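PDB 3OS7: galactose mutarotase-like protein from Clostridium acetobutylicum, which probably binds carbohydrates and may interconvert the alpha and beta anomers of aldoses as an aldose 1-epimerase. Local coordinates for residues Thr51-Pro56 with Ser186-Pro191; Val76-Asn81 with Glu176-Ser181; Phe135-Glu140 with His149-Lys154; Asp198-Val203 with Asp268-Thr273. All coordinates share one frame; numbering follows the deposited sequence. Where two conformers were deposited one is given.

Interaction 1. Residues Thr51-Pro56 with Ser186-Pro191; sequences TILRTP and SAFNVP
The carbonyl oxygen I52 O is gripped from two directions: N189 N donates to it at 3.0 Å, and a water that also donates to N189 O gives it a second hydrogen bond. The CA-H of F188 adds a weaker contact to the same oxygen. Two residues on, R54 N donates to A187 O at 2.8 Å with an almost straight N-H...O angle of 176°. This short pairing gives a single backbone bridge, L53 opposite F188, and not a continuing strand.

The N189 side chain then reaches back across 51-56. CG lies anti to the carbonyl carbon (chi1 -72°), and the amide it carries donates through ND2 to T51 O at 2.9 Å. T51 O lies within 7° of the amide plane, whereas ND2 stands well above the T51 carbonyl plane. OD1, on the other branch, touches R54 CA and takes a hydrogen bond from a water bound to T55 N; a third water joins ND2 to T55 OG1. On the apolar side, I52 CG2 meets the F188 ring at its edge, 3.7 Å from CD1.

The loop after strand 50-51 is thereby pinned to the end of strand 178-189. R54 NH1 is hydrogen-bonded to V71 O, and its guanidinium makes a cation-pi contact with Y297. Strand 39-45 packs against I52 and L53, and L336 of strand 329-340 and I300 of strand 297-303 against F188.

Interaction 2. Residues Val76-Asn81 with Glu176-Ser181; sequences VLFPPN and EEMPLS
F78 reaches from the loop after strand 76-77 to the start of strand 178-189, within the beta-sandwich architecture of the galactose mutarotase-like family. Its CB leads to a CG anti to the backbone N (chi1 -178°). From there CD1 runs to the carbonyl oxygen S181 O, only 3.2 Å away and in the ring plane, so the oxygen meets an edge C-H and not the ring face. CE1, the next atom out, is 4.0 Å from P179 O, again near the ring plane, and also meets L180 CD1. At the tip, CZ touches the methyl CE of selenomethionine M178 at 3.8 Å; that side chain is bent at chi3 (90°) and approaches obliquely. The edge and tip of the ring thus meet S181, P179, L180 and M178 in turn, while F151 and F153 pack round it with their own rings.

After F78 the chain passes through the cis peptide before P79. Here P79 CA points its hydrogen at S181 O over 3.5 Å, with an angle of 165° at the hydrogen. S181 O is buried and has no conventional hydrogen-bonding partner in the model; C-H groups of F78, P79 and P80 lie against it. The hydroxyl of S181 is placed differently: it is hydrogen-bonded to S305 OG and rests 3.3 Å from P80 CD.

Interaction 3. Residues Phe135-Glu140 with His149-Lys154; sequences FDFTKE and HEFQFK. With EDO (1,2-ethanediol), chain H.
One face of the F151 ring is taken by F137 CB, a CH-pi contact 3.5 Å from the ring centroid and over its centre. The F137 ring continues beside it, nearly parallel (planes 20° apart) but slid so far that overlap is slight; the tightest approach is F137 CD2 to F151 CE2 at 3.2 Å. Edges complete the cluster: H149 O lies in the plane of the F137 ring beside CD2, F151 CE1 lies in the plane of the F135 ring, and F151 CD1 lies in the plane of the F153 ring. A chi1 of 67° puts F151 CG between the backbone N and the carbonyl carbon. F78, edge-to-face with F151, extends the group.

D136 and Q152 occupy the other face of the sheet, side by side. Q152 NE2 donates to D136 OD1 at 2.7 Å, on the syn lone pair and close to the amide plane, so one bond links the two groups although carboxylate and amide are turned out of each other's plane. The opposite end of the amide, OE1, accepts from 1,2-ethanediol O2 at 2.6 Å, with the diol probably a crystallisation additive. Farther along, E150 OE2 accepts from K139 N at 3.1 Å, on its anti side.

F135 with F153 and F137 with F151 form hydrogen-bonded pairs, separated by the non-hydrogen-bonded pair D136 with Q152. With strand directions 167° apart and eight residues between the segments, this is an antiparallel beta hairpin with a long connection, aromatic on its inner face and polar on the other.

Interaction 4. Residues Asp198-Val203 with Asp268-Thr273; sequences DSNCRV and DASKNT
A small, partly water-mediated packing contact at the periphery joins N200 and C201, where a 3-10 turn leads into strand 201-213, to D268 and S270, at the turn that follows strand 263-268. Only 175 Å² is buried, and the clear bonding across it runs through a water, which donates to N200 O at 3.1 Å and accepts from A269 N at 3.0 Å. Chi1 of -171° sets D268 CG anti to the backbone N, where it lies near N200 CB; that CB comes 3.6 Å from D268 OD1. C201 SG lies 4.2 Å from D268 OD2.

D268 also organises its own turn, a beta hairpin between strands 263-268 and 273-279 that carries a G1 beta bulge, N272 and T273 both facing D268. N272 has the left-handed backbone conformation (50/37). The D268 carbonyl oxygen accepts from T273 N and K271 N, which come from opposite faces of its plane. The carboxylate is held in turn: S270 OG donates to D268 OD1 at 2.6 Å on the syn side, and K271 N adds a weak bond to the same oxygen. D268 OD2 is hydrogen-bonded to S196 OG, in the loop leading to 198-203.

Overall arrangement
Interactions 1 and 2 both use strand 178-189, near its two ends, with centres 25 Å apart on opposite sides of the chain's centre. Interaction 2 joins interaction 3 in one hydrophobic cluster: F78 CE2 lies 3.7 Å from F151 CZ, and F78 CG 3.8 Å from F153 CE2. At the other end, interaction 1 adjoins interaction 4, where V190 CG1 meets C201 CB at 3.4 Å. Interactions 3 and 4, whose centres are 41 Å apart, are the most distant pair. Along the chain, interaction 3 is nested within interaction 2, and that within interaction 1. A tetraethylene glycol about 4 Å from the P79 side chain is probably a crystallisation additive but may mark a pocket.

Interaction 1. Residues Thr51-Pro56 with Ser186-Pro191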
# COMPACT_ATOMS: atom_id res chain seq x y z
N THR A 51 -15.07 -6.67 6.89
CA THR A 51 -14.52 -6.37 5.57
C THR A 51 -13.43 -5.32 5.75
O THR A 51 -13.68 -4.18 6.16
CB THR A 51 -15.58 -5.97 4.51
OG1 THR A 51 -14.92 -5.59 3.31
CG2 THR A 51 -16.46 -4.84 4.98
N ILE A 52 -12.20 -5.72 5.45
CA ILE A 52 -11.02 -4.90 5.80
C ILE A 52 -10.75 -3.74 4.83
O ILE A 52 -10.47 -2.62 5.25
CB ILE A 52 -9.77 -5.77 5.85
CG1 ILE A 52 -9.90 -6.81 6.97
CG2 ILE A 52 -8.49 -4.90 5.99
CD1 ILE A 52 -8.71 -7.79 7.03
N LEU A 53 -10.78 -4.02 3.54
CA LEU A 53 -10.33 -3.07 2.53
C LEU A 53 -11.51 -2.33 1.91
O LEU A 53 -12.56 -2.91 1.63
CB LEU A 53 -9.56 -3.76 1.38
CG LEU A 53 -8.25 -4.45 1.79
CD1 LEU A 53 -7.70 -5.37 0.69
CD2 LEU A 53 -7.22 -3.40 2.27
N ARG A 54 -11.28 -1.05 1.63
CA ARG A 54 -12.31 -0.23 1.01
C ARG A 54 -12.52 -0.68 -0.43
O ARG A 54 -11.59 -0.66 -1.22
CB ARG A 54 -11.93 1.23 1.05
CG ARG A 54 -13.12 2.12 0.67
CD ARG A 54 -12.62 3.44 0.28
NE ARG A 54 -13.69 4.42 0.16
CZ ARG A 54 -13.65 5.48 -0.64
NH1 ARG A 54 -12.58 5.73 -1.39
NH2 ARG A 54 -14.68 6.32 -0.64
N THR A 55 -13.75 -1.07 -0.76
CA THR A 55 -14.11 -1.70 -2.04
C THR A 55 -15.03 -0.77 -2.83
O THR A 55 -15.94 -0.18 -2.25
CB THR A 55 -14.88 -3.03 -1.79
OG1 THR A 55 -14.19 -3.85 -0.83
CG2 THR A 55 -15.11 -3.83 -3.10
N PRO A 56 -14.84 -0.67 -4.16
CA PRO A 56 -15.80 0.06 -5.00
C PRO A 56 -17.25 -0.38 -4.80
O PRO A 56 -17.53 -1.57 -4.73
CB PRO A 56 -15.35 -0.29 -6.43
CG PRO A 56 -13.90 -0.48 -6.32
CD PRO A 56 -13.70 -1.17 -4.97
N SER A 186 -2.74 1.93 0.69
CA SER A 186 -3.76 1.00 1.17
C SER A 186 -4.95 1.68 1.86
O SER A 186 -4.78 2.49 2.78
CB SER A 186 -3.08 0.02 2.13
OG SER A 186 -1.88 -0.48 1.54
N ALA A 187 -6.16 1.31 1.42
CA ALA A 187 -7.41 1.96 1.83
C ALA A 187 -8.27 1.04 2.70
O ALA A 187 -8.73 -0.01 2.23
CB ALA A 187 -8.20 2.41 0.59
N PHE A 188 -8.45 1.44 3.96
CA PHE A 188 -9.13 0.65 4.97
C PHE A 188 -10.51 1.17 5.33
O PHE A 188 -10.68 2.36 5.54
CB PHE A 188 -8.28 0.60 6.24
CG PHE A 188 -7.02 -0.18 6.07
CD1 PHE A 188 -7.02 -1.55 6.24
CD2 PHE A 188 -5.85 0.43 5.69
CE1 PHE A 188 -5.86 -2.28 6.04
CE2 PHE A 188 -4.71 -0.29 5.49
CZ PHE A 188 -4.73 -1.66 5.67
N ASN A 189 -11.45 0.25 5.49
CA ASN A 189 -12.77 0.57 5.98
C ASN A 189 -12.67 0.98 7.46
O ASN A 189 -12.13 0.25 8.27
CB ASN A 189 -13.71 -0.63 5.85
CG ASN A 189 -14.09 -0.92 4.42
OD1 ASN A 189 -14.41 -0.00 3.64
ND2 ASN A 189 -14.10 -2.20 4.06
N VAL A 190 -13.23 2.15 7.80
CA VAL A 190 -13.36 2.57 9.19
C VAL A 190 -14.79 3.13 9.38
O VAL A 190 -15.04 4.27 9.04
CB VAL A 190 -12.31 3.66 9.55
CG1 VAL A 190 -12.42 4.04 11.01
CG2 VAL A 190 -10.86 3.21 9.21
N PRO A 191 -15.72 2.33 9.91
CA PRO A 191 -15.59 1.02 10.51
C PRO A 191 -15.47 -0.12 9.49
O PRO A 191 -15.84 0.02 8.32
CB PRO A 191 -16.90 0.88 11.29
CG PRO A 191 -17.88 1.52 10.44
CD PRO A 191 -17.15 2.74 9.90
O HOH W 1 -10.22 -1.99 8.07
O HOH W 2 -15.92 -0.48 1.21
O HOH W 3 -15.48 -3.07 1.58

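Interaction 2. Residues Val76-Asn81 with Glu176-Ser181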
# COMPACT_ATOMS: atom_id res chain seq x y z
N VAL A 76 -0.56 -0.45 -5.48
CA VAL A 76 0.90 -0.44 -5.43
C VAL A 76 1.49 0.82 -6.08
O VAL A 76 1.13 1.21 -7.18
CB VAL A 76 1.49 -1.74 -6.00
CG1 VAL A 76 1.24 -1.85 -7.47
CG2 VAL A 76 2.97 -1.86 -5.65
N LEU A 77 2.45 1.43 -5.39
CA LEU A 77 3.00 2.72 -5.79
C LEU A 77 4.47 2.59 -6.16
O LEU A 77 5.23 1.94 -5.44
CB LEU A 77 2.89 3.73 -4.66
CG LEU A 77 1.54 3.86 -3.99
CD1 LEU A 77 1.60 4.80 -2.79
CD2 LEU A 77 0.48 4.34 -5.03
N PHE A 78 4.86 3.26 -7.24
CA PHE A 78 6.24 3.26 -7.75
C PHE A 78 6.44 4.54 -8.54
O PHE A 78 6.09 4.58 -9.73
CB PHE A 78 6.45 2.03 -8.65
CG PHE A 78 7.86 1.88 -9.22
CD1 PHE A 78 8.98 1.92 -8.40
CD2 PHE A 78 8.05 1.64 -10.57
CE1 PHE A 78 10.24 1.76 -8.90
CE2 PHE A 78 9.32 1.46 -11.09
CZ PHE A 78 10.43 1.53 -10.26
N PRO A 79 6.93 5.61 -7.91
CA PRO A 79 7.31 5.73 -6.51
C PRO A 79 6.08 6.06 -5.66
O PRO A 79 5.14 6.66 -6.18
CB PRO A 79 8.24 6.93 -6.52
CG PRO A 79 7.65 7.82 -7.58
CD PRO A 79 7.11 6.89 -8.62
N PRO A 80 6.10 5.72 -4.36
CA PRO A 80 5.05 6.22 -3.48
C PRO A 80 5.20 7.72 -3.27
O PRO A 80 6.27 8.22 -3.00
CB PRO A 80 5.28 5.46 -2.18
CG PRO A 80 6.73 5.22 -2.15
CD PRO A 80 7.17 5.06 -3.59
N ASN A 81 4.10 8.44 -3.38
CA ASN A 81 4.06 9.85 -3.08
C ASN A 81 4.92 10.67 -4.05
O ASN A 81 5.20 10.22 -5.19
CB ASN A 81 4.44 10.06 -1.61
CG ASN A 81 3.67 11.21 -0.98
OD1 ASN A 81 3.95 12.37 -1.26
ND2 ASN A 81 2.68 10.89 -0.16
N GLU A 176 21.34 -0.98 -16.59
CA GLU A 176 21.82 0.11 -15.75
C GLU A 176 21.20 0.06 -14.35
O GLU A 176 20.16 -0.56 -14.13
CB GLU A 176 21.46 1.46 -16.38
CG GLU A 176 22.16 1.73 -17.71
CD GLU A 176 21.69 3.02 -18.34
OE1 GLU A 176 20.54 3.06 -18.86
OE2 GLU A 176 22.46 3.99 -18.34
N GLU A 177 21.83 0.77 -13.43
CA GLU A 177 21.32 0.92 -12.08
C GLU A 177 19.94 1.60 -12.09
O GLU A 177 19.80 2.65 -12.68
CB GLU A 177 22.32 1.79 -11.32
CG GLU A 177 22.28 1.63 -9.85
CD GLU A 177 23.16 2.62 -9.12
OE1 GLU A 177 23.79 3.52 -9.75
OE2 GLU A 177 23.22 2.51 -7.89
N MSE A 178 18.96 1.00 -11.43
CA MSE A 178 17.57 1.46 -11.45
C MSE A 178 17.17 2.06 -10.10
O MSE A 178 17.25 1.40 -9.07
CB MSE A 178 16.64 0.31 -11.76
CG MSE A 178 15.21 0.74 -12.06
SE MSE A 178 13.99 -0.72 -12.19
CE MSE A 178 13.40 -0.89 -10.37
N PRO A 179 16.72 3.32 -10.11
CA PRO A 179 16.17 3.90 -8.87
C PRO A 179 15.00 3.10 -8.35
O PRO A 179 14.18 2.62 -9.14
CB PRO A 179 15.65 5.27 -9.34
CG PRO A 179 16.44 5.55 -10.60
CD PRO A 179 16.68 4.25 -11.23
N LEU A 180 14.86 3.01 -7.03
CA LEU A 180 13.81 2.18 -6.45
C LEU A 180 13.23 2.83 -5.20
O LEU A 180 13.94 3.14 -4.23
CB LEU A 180 14.39 0.83 -6.04
CG LEU A 180 13.42 -0.15 -5.37
CD1 LEU A 180 12.47 -0.75 -6.38
CD2 LEU A 180 14.24 -1.22 -4.70
N SER A 181 11.92 2.99 -5.22
CA SER A 181 11.14 3.36 -4.04
C SER A 181 9.74 2.81 -4.30
O SER A 181 9.20 2.99 -5.38
CB SER A 181 11.14 4.85 -3.86
OG SER A 181 10.37 5.25 -2.76

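Interaction 3. Residues Phe135-Glu140 with His149-Lys154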
# COMPACT_ATOMS: atom_id res chain seq x y z
N PHE A 135 3.49 -7.31 -13.67
CA PHE A 135 3.51 -6.20 -14.59
C PHE A 135 4.86 -6.17 -15.28
O PHE A 135 5.89 -6.01 -14.63
CB PHE A 135 3.35 -4.87 -13.85
CG PHE A 135 3.36 -3.69 -14.78
CD1 PHE A 135 2.26 -3.44 -15.58
CD2 PHE A 135 4.45 -2.91 -14.92
CE1 PHE A 135 2.27 -2.39 -16.47
CE2 PHE A 135 4.48 -1.86 -15.82
CZ PHE A 135 3.40 -1.60 -16.58
N ASP A 136 4.84 -6.32 -16.60
CA ASP A 136 6.04 -6.31 -17.43
C ASP A 136 6.20 -4.96 -18.10
O ASP A 136 5.36 -4.53 -18.91
CB ASP A 136 5.95 -7.40 -18.48
CG ASP A 136 5.81 -8.80 -17.88
OD1 ASP A 136 6.70 -9.19 -17.09
OD2 ASP A 136 4.81 -9.50 -18.19
N PHE A 137 7.26 -4.24 -17.73
CA PHE A 137 7.53 -2.93 -18.28
C PHE A 137 8.61 -3.10 -19.34
O PHE A 137 9.76 -3.44 -19.01
CB PHE A 137 7.98 -1.97 -17.18
CG PHE A 137 8.15 -0.54 -17.65
CD1 PHE A 137 7.04 0.26 -17.94
CD2 PHE A 137 9.40 0.05 -17.73
CE1 PHE A 137 7.20 1.57 -18.32
CE2 PHE A 137 9.55 1.36 -18.12
CZ PHE A 137 8.47 2.13 -18.40
N THR A 138 8.25 -2.89 -20.59
CA THR A 138 9.14 -3.10 -21.72
C THR A 138 9.51 -1.81 -22.43
O THR A 138 8.94 -0.76 -22.19
CB THR A 138 8.52 -4.04 -22.78
OG1 THR A 138 7.51 -3.34 -23.49
CG2 THR A 138 7.92 -5.28 -22.15
N LYS A 139 10.46 -1.95 -23.34
CA LYS A 139 10.92 -0.87 -24.19
C LYS A 139 9.80 -0.30 -25.05
O LYS A 139 9.93 0.80 -25.56
CB LYS A 139 12.00 -1.38 -25.13
CG LYS A 139 13.31 -1.71 -24.49
CD LYS A 139 14.22 -2.47 -25.49
CE LYS A 139 15.56 -2.88 -24.84
NZ LYS A 139 16.32 -1.67 -24.38
N GLU A 140 8.70 -1.03 -25.21
CA GLU A 140 7.58 -0.55 -26.02
C GLU A 140 6.57 0.27 -25.25
O GLU A 140 5.68 0.90 -25.84
CB GLU A 140 6.87 -1.73 -26.73
CG GLU A 140 7.78 -2.68 -27.53
CD GLU A 140 8.85 -1.96 -28.31
OE1 GLU A 140 8.53 -0.92 -28.97
OE2 GLU A 140 10.01 -2.43 -28.28
N HIS A 149 14.26 1.84 -18.04
CA HIS A 149 14.69 0.60 -17.42
C HIS A 149 13.58 -0.41 -17.55
O HIS A 149 12.51 -0.22 -16.95
CB HIS A 149 14.97 0.78 -15.92
CG HIS A 149 16.01 1.81 -15.60
ND1 HIS A 149 17.36 1.54 -15.61
CD2 HIS A 149 15.88 3.11 -15.25
CE1 HIS A 149 18.02 2.64 -15.28
NE2 HIS A 149 17.15 3.62 -15.09
N GLU A 150 13.81 -1.49 -18.30
CA GLU A 150 12.89 -2.62 -18.28
C GLU A 150 12.83 -3.22 -16.87
O GLU A 150 13.83 -3.26 -16.15
CB GLU A 150 13.28 -3.69 -19.31
CG GLU A 150 13.11 -3.17 -20.75
CD GLU A 150 13.19 -4.25 -21.82
OE1 GLU A 150 14.16 -5.02 -21.82
OE2 GLU A 150 12.29 -4.31 -22.71
N PHE A 151 11.66 -3.63 -16.45
CA PHE A 151 11.50 -4.27 -15.14
C PHE A 151 10.27 -5.16 -15.11
O PHE A 151 9.41 -5.07 -15.98
CB PHE A 151 11.48 -3.22 -14.00
CG PHE A 151 10.27 -2.29 -14.00
CD1 PHE A 151 9.07 -2.70 -13.47
CD2 PHE A 151 10.38 -0.98 -14.50
CE1 PHE A 151 7.97 -1.85 -13.46
CE2 PHE A 151 9.31 -0.13 -14.49
CZ PHE A 151 8.08 -0.58 -13.95
N GLN A 152 10.21 -6.05 -14.12
CA GLN A 152 8.99 -6.79 -13.85
C GLN A 152 8.66 -6.62 -12.38
O GLN A 152 9.47 -6.92 -11.51
CB GLN A 152 9.14 -8.28 -14.13
CG GLN A 152 7.84 -9.08 -13.94
CD GLN A 152 8.04 -10.56 -14.16
OE1 GLN A 152 8.64 -11.25 -13.32
NE2 GLN A 152 7.55 -11.06 -15.28
N PHE A 153 7.45 -6.16 -12.12
CA PHE A 153 6.86 -6.15 -10.81
C PHE A 153 6.01 -7.42 -10.62
O PHE A 153 5.38 -7.92 -11.57
CB PHE A 153 5.97 -4.91 -10.66
CG PHE A 153 6.43 -3.92 -9.65
CD1 PHE A 153 6.03 -4.01 -8.33
CD2 PHE A 153 7.24 -2.84 -10.03
CE1 PHE A 153 6.42 -3.06 -7.41
CE2 PHE A 153 7.63 -1.88 -9.11
CZ PHE A 153 7.23 -1.98 -7.81
N LYS A 154 5.97 -7.95 -9.40
CA LYS A 154 5.11 -9.08 -9.08
C LYS A 154 4.48 -8.87 -7.72
O LYS A 154 5.15 -8.44 -6.77
CB LYS A 154 5.91 -10.38 -9.06
CG LYS A 154 5.08 -11.59 -8.68
CD LYS A 154 5.71 -12.95 -9.13
CE LYS A 154 7.15 -13.15 -8.72
NZ LYS A 154 7.78 -14.13 -9.69
C1 EDO H . 10.80 -10.02 -9.02
O1 EDO H . 10.49 -11.17 -8.24
C2 EDO H . 9.61 -9.67 -9.92
O2 EDO H . 9.30 -10.76 -10.81

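Interaction 4. Residues Asp198-Val203 with Asp268-Thr273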
# COMPACT_ATOMS: atom_id res chain seq x y z
N ASP A 198 -17.70 4.88 12.77
CA ASP A 198 -16.33 5.36 12.54
C ASP A 198 -15.63 5.84 13.83
O ASP A 198 -14.42 5.59 14.01
CB ASP A 198 -16.24 6.41 11.41
CG ASP A 198 -17.15 7.61 11.61
OD1 ASP A 198 -17.79 7.72 12.68
OD2 ASP A 198 -17.21 8.47 10.68
N SER A 199 -16.39 6.44 14.75
CA SER A 199 -15.89 6.93 16.05
C SER A 199 -15.48 5.82 17.02
O SER A 199 -14.87 6.08 18.05
CB SER A 199 -16.97 7.79 16.72
OG SER A 199 -18.16 7.04 16.92
N ASN A 200 -15.86 4.58 16.73
CA ASN A 200 -15.46 3.46 17.57
C ASN A 200 -14.06 2.94 17.24
O ASN A 200 -13.56 2.07 17.94
CB ASN A 200 -16.44 2.32 17.45
CG ASN A 200 -17.79 2.68 17.99
OD1 ASN A 200 -17.92 3.72 18.63
ND2 ASN A 200 -18.81 1.89 17.68
N CYS A 201 -13.45 3.44 16.17
CA CYS A 201 -12.19 2.88 15.70
C CYS A 201 -10.98 3.70 16.14
O CYS A 201 -10.98 4.92 15.99
CB CYS A 201 -12.18 2.75 14.20
SG CYS A 201 -13.33 1.49 13.61
N ARG A 202 -9.95 3.01 16.64
CA ARG A 202 -8.69 3.64 17.00
C ARG A 202 -7.57 3.06 16.14
O ARG A 202 -7.51 1.85 15.96
CB ARG A 202 -8.34 3.38 18.44
CG ARG A 202 -9.40 3.78 19.44
CD ARG A 202 -9.43 5.25 19.61
NE ARG A 202 -10.03 5.63 20.88
CZ ARG A 202 -9.79 6.79 21.49
NH1 ARG A 202 -8.96 7.69 20.94
NH2 ARG A 202 -10.37 7.05 22.66
N VAL A 203 -6.69 3.93 15.66
CA VAL A 203 -5.54 3.50 14.84
C VAL A 203 -4.22 3.58 15.64
O VAL A 203 -3.92 4.61 16.22
CB VAL A 203 -5.42 4.29 13.53
CG1 VAL A 203 -4.15 3.86 12.78
CG2 VAL A 203 -6.65 4.01 12.63
N ASP A 268 -11.50 -1.84 17.08
CA ASP A 268 -12.88 -1.53 17.43
C ASP A 268 -13.23 -2.31 18.70
O ASP A 268 -13.69 -3.46 18.67
CB ASP A 268 -13.81 -1.88 16.28
CG ASP A 268 -15.21 -1.38 16.49
OD1 ASP A 268 -15.57 -1.13 17.67
OD2 ASP A 268 -15.93 -1.23 15.47
N ALA A 269 -12.95 -1.68 19.83
CA ALA A 269 -13.19 -2.26 21.14
C ALA A 269 -14.66 -2.65 21.30
O ALA A 269 -14.96 -3.69 21.86
CB ALA A 269 -12.71 -1.27 22.30
N SER A 270 -15.56 -1.85 20.75
CA SER A 270 -17.00 -2.10 20.84
C SER A 270 -17.36 -3.47 20.26
O SER A 270 -18.34 -4.09 20.69
CB SER A 270 -17.81 -0.98 20.15
OG SER A 270 -17.94 -1.19 18.74
N LYS A 271 -16.57 -3.95 19.30
CA LYS A 271 -16.79 -5.28 18.71
C LYS A 271 -15.69 -6.29 19.06
O LYS A 271 -15.65 -7.39 18.51
CB LYS A 271 -16.91 -5.13 17.19
CG LYS A 271 -18.09 -4.28 16.77
CD LYS A 271 -19.40 -5.00 17.13
CE LYS A 271 -20.63 -4.29 16.59
NZ LYS A 271 -21.84 -5.14 16.85
N ASN A 272 -14.81 -5.92 19.99
CA ASN A 272 -13.69 -6.77 20.41
C ASN A 272 -12.85 -7.35 19.26
O ASN A 272 -12.36 -8.49 19.35
CB ASN A 272 -14.14 -7.94 21.32
CG ASN A 272 -13.00 -8.43 22.21
OD1 ASN A 272 -12.45 -7.64 22.98
ND2 ASN A 272 -12.60 -9.69 22.08
N THR A 273 -12.68 -6.56 18.23
CA THR A 273 -11.95 -6.97 17.03
C THR A 273 -10.90 -5.94 16.61
O THR A 273 -11.13 -4.74 16.63
CB THR A 273 -12.95 -7.13 15.85
OG1 THR A 273 -14.04 -7.95 16.28
CG2 THR A 273 -12.30 -7.76 14.61
O HOH W 4 -11.41 0.93 19.79